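Local coordinates for putative ATP-grasp superfamily protein (PDB 3DF7) that is of unknown function but, as a putative member of the ATP-grasp superfamily, probably binds ATP, at residues D33-Y38 and S263-L268. Numbering follows the deposited sequence.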
loop_
_atom_site.group_PDB
_atom_site.type_symbol
_atom_site.label_atom_id
_atom_site.label_comp_id
_atom_site.label_asym_id
_atom_site.label_seq_id
_atom_site.Cartn_x
_atom_site.Cartn_y
_atom_site.Cartn_z
ATOM N N ASP A 33 -0.269 16.234 -1.017
ATOM C CA ASP A 33 0.280 17.203 -0.068
ATOM C C ASP A 33 1.760 16.991 0.226
ATOM O O ASP A 33 2.467 17.928 0.604
ATOM C CB ASP A 33 -0.513 17.179 1.241
ATOM C CG ASP A 33 -1.940 17.671 1.067
ATOM O OD1 ASP A 33 -2.180 18.497 0.160
ATOM O OD2 ASP A 33 -2.817 17.244 1.847
ATOM N N GLY A 34 2.230 15.765 0.040
ATOM C CA GLY A 34 3.626 15.476 0.288
ATOM C C GLY A 34 4.513 15.771 -0.910
ATOM O O GLY A 34 5.445 16.569 -0.819
ATOM N N PHE A 35 4.223 15.140 -2.043
ATOM C CA PHE A 35 5.042 15.337 -3.234
ATOM C C PHE A 35 4.999 16.730 -3.852
ATOM O O PHE A 35 5.923 17.106 -4.569
ATOM C CB PHE A 35 4.693 14.298 -4.306
ATOM C CG PHE A 35 5.127 12.903 -3.960
ATOM C CD1 PHE A 35 4.258 12.027 -3.317
ATOM C CD2 PHE A 35 6.425 12.475 -4.243
ATOM C CE1 PHE A 35 4.673 10.745 -2.957
ATOM C CE2 PHE A 35 6.850 11.195 -3.888
ATOM C CZ PHE A 35 5.975 10.329 -3.243
ATOM N N LYS A 36 3.954 17.505 -3.573
ATOM C CA LYS A 36 3.863 18.843 -4.154
ATOM C C LYS A 36 5.007 19.744 -3.694
ATOM O O LYS A 36 5.254 20.799 -4.286
ATOM C CB LYS A 36 2.510 19.490 -3.828
ATOM C CG LYS A 36 2.311 19.914 -2.382
ATOM C CD LYS A 36 0.899 20.459 -2.183
ATOM C CE LYS A 36 0.627 20.829 -0.729
ATOM N NZ LYS A 36 -0.801 21.217 -0.517
ATOM N N ASN A 37 5.711 19.319 -2.648
ATOM C CA ASN A 37 6.836 20.088 -2.126
ATOM C C ASN A 37 8.126 19.730 -2.847
ATOM O O ASN A 37 9.151 20.394 -2.672
ATOM C CB ASN A 37 7.003 19.833 -0.626
ATOM C CG ASN A 37 5.886 20.436 0.185
ATOM O OD1 ASN A 37 5.630 21.635 0.105
ATOM N ND2 ASN A 37 5.210 19.608 0.973
ATOM N N TYR A 38 8.072 18.681 -3.662
ATOM C CA TYR A 38 9.246 18.240 -4.401
ATOM C C TYR A 38 9.043 18.264 -5.908
ATOM O O TYR A 38 10.010 18.292 -6.665
ATOM C CB TYR A 38 9.650 16.831 -3.966
ATOM C CG TYR A 38 10.077 16.756 -2.523
ATOM C CD1 TYR A 38 9.142 16.564 -1.506
ATOM C CD2 TYR A 38 11.417 16.908 -2.169
ATOM C CE1 TYR A 38 9.530 16.525 -0.173
ATOM C CE2 TYR A 38 11.819 16.874 -0.836
ATOM C CZ TYR A 38 10.873 16.681 0.156
ATOM O OH TYR A 38 11.267 16.647 1.470
ATOM N N SER A 263 6.393 13.586 5.541
ATOM C CA SER A 263 5.506 12.880 4.621
ATOM C C SER A 263 6.300 11.767 3.959
ATOM O O SER A 263 7.521 11.732 4.065
ATOM C CB SER A 263 5.001 13.827 3.537
ATOM O OG SER A 263 6.074 14.229 2.695
ATOM N N VAL A 264 5.613 10.859 3.269
ATOM C CA VAL A 264 6.323 9.782 2.589
ATOM C C VAL A 264 7.266 10.413 1.562
ATOM O O VAL A 264 8.322 9.862 1.249
ATOM C CB VAL A 264 5.344 8.816 1.879
ATOM C CG1 VAL A 264 4.555 9.556 0.820
ATOM C CG2 VAL A 264 6.110 7.654 1.272
ATOM N N ALA A 265 6.883 11.581 1.048
ATOM C CA ALA A 265 7.708 12.290 0.072
ATOM C C ALA A 265 9.009 12.754 0.731
ATOM O O ALA A 265 10.096 12.632 0.156
ATOM C CB ALA A 265 6.953 13.490 -0.486
ATOM N N ASP A 266 8.889 13.296 1.938
ATOM C CA ASP A 266 10.056 13.762 2.677
ATOM C C ASP A 266 10.982 12.583 2.929
ATOM O O ASP A 266 12.195 12.674 2.738
ATOM C CB ASP A 266 9.647 14.365 4.029
ATOM C CG ASP A 266 8.893 15.679 3.894
ATOM O OD1 ASP A 266 9.311 16.538 3.087
ATOM O OD2 ASP A 266 7.890 15.859 4.615
ATOM N N LEU A 267 10.396 11.471 3.356
ATOM C CA LEU A 267 11.157 10.270 3.660
ATOM C C LEU A 267 11.842 9.669 2.434
ATOM O O LEU A 267 12.990 9.231 2.511
ATOM C CB LEU A 267 10.241 9.246 4.337
ATOM C CG LEU A 267 9.725 9.699 5.706
ATOM C CD1 LEU A 267 8.746 8.684 6.269
ATOM C CD2 LEU A 267 10.905 9.889 6.655
ATOM N N LEU A 268 11.146 9.655 1.302
ATOM C CA LEU A 268 11.731 9.115 0.079
ATOM C C LEU A 268 12.836 10.041 -0.408
ATOM O O LEU A 268 13.744 9.618 -1.122
ATOM C CB LEU A 268 10.664 8.962 -1.009
ATOM C CG LEU A 268 9.630 7.858 -0.776
ATOM C CD1 LEU A 268 8.567 7.898 -1.871
ATOM C CD2 LEU A 268 10.334 6.498 -0.757
HETATM O O HOH W 1 6.255 16.864 1.966
#
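With CG beside its own backbone N in both Tyr38 and Asp266 (chi1 -64° and -69°), the tyrosine reaches across to the carboxylate at the first turn of helix 264-268. The side chains cross at about a right angle, and Tyr38 OH donates to Asp266 OD1 at 2.5 Å. The oxygen receives it on its anti lone pair, away from OD2, which accepts from Ser263 N at 2.9 Å. Ser263 OG in turn takes the N-H of Asp266 at 3.1 Å, completing a capping box; serine and aspartate suit it, each with a side-chain oxygen close enough to reach the other's backbone N-H. Replacing Asp266 by an alanine would probably leave the Tyr38 hydroxyl and Ser263 N without their carboxylate acceptors and weaken the cap. A water joins Ser263 OG to Gly34 O and Asn37 ND2. Gly34 suits the close backbones, since a side chain would run into Ser263 OG and Ala265 CB. The small Ala265 methyl lies over the centre of the Phe35 face in a CH-pi contact (3.9 Å from CB to the centroid) and also touches Tyr38 CD1. The contact joins the C-terminal part of helix 18-35 and the turn after it to helix 264-268, Phe35 also touching Ile41 of strand 40-42.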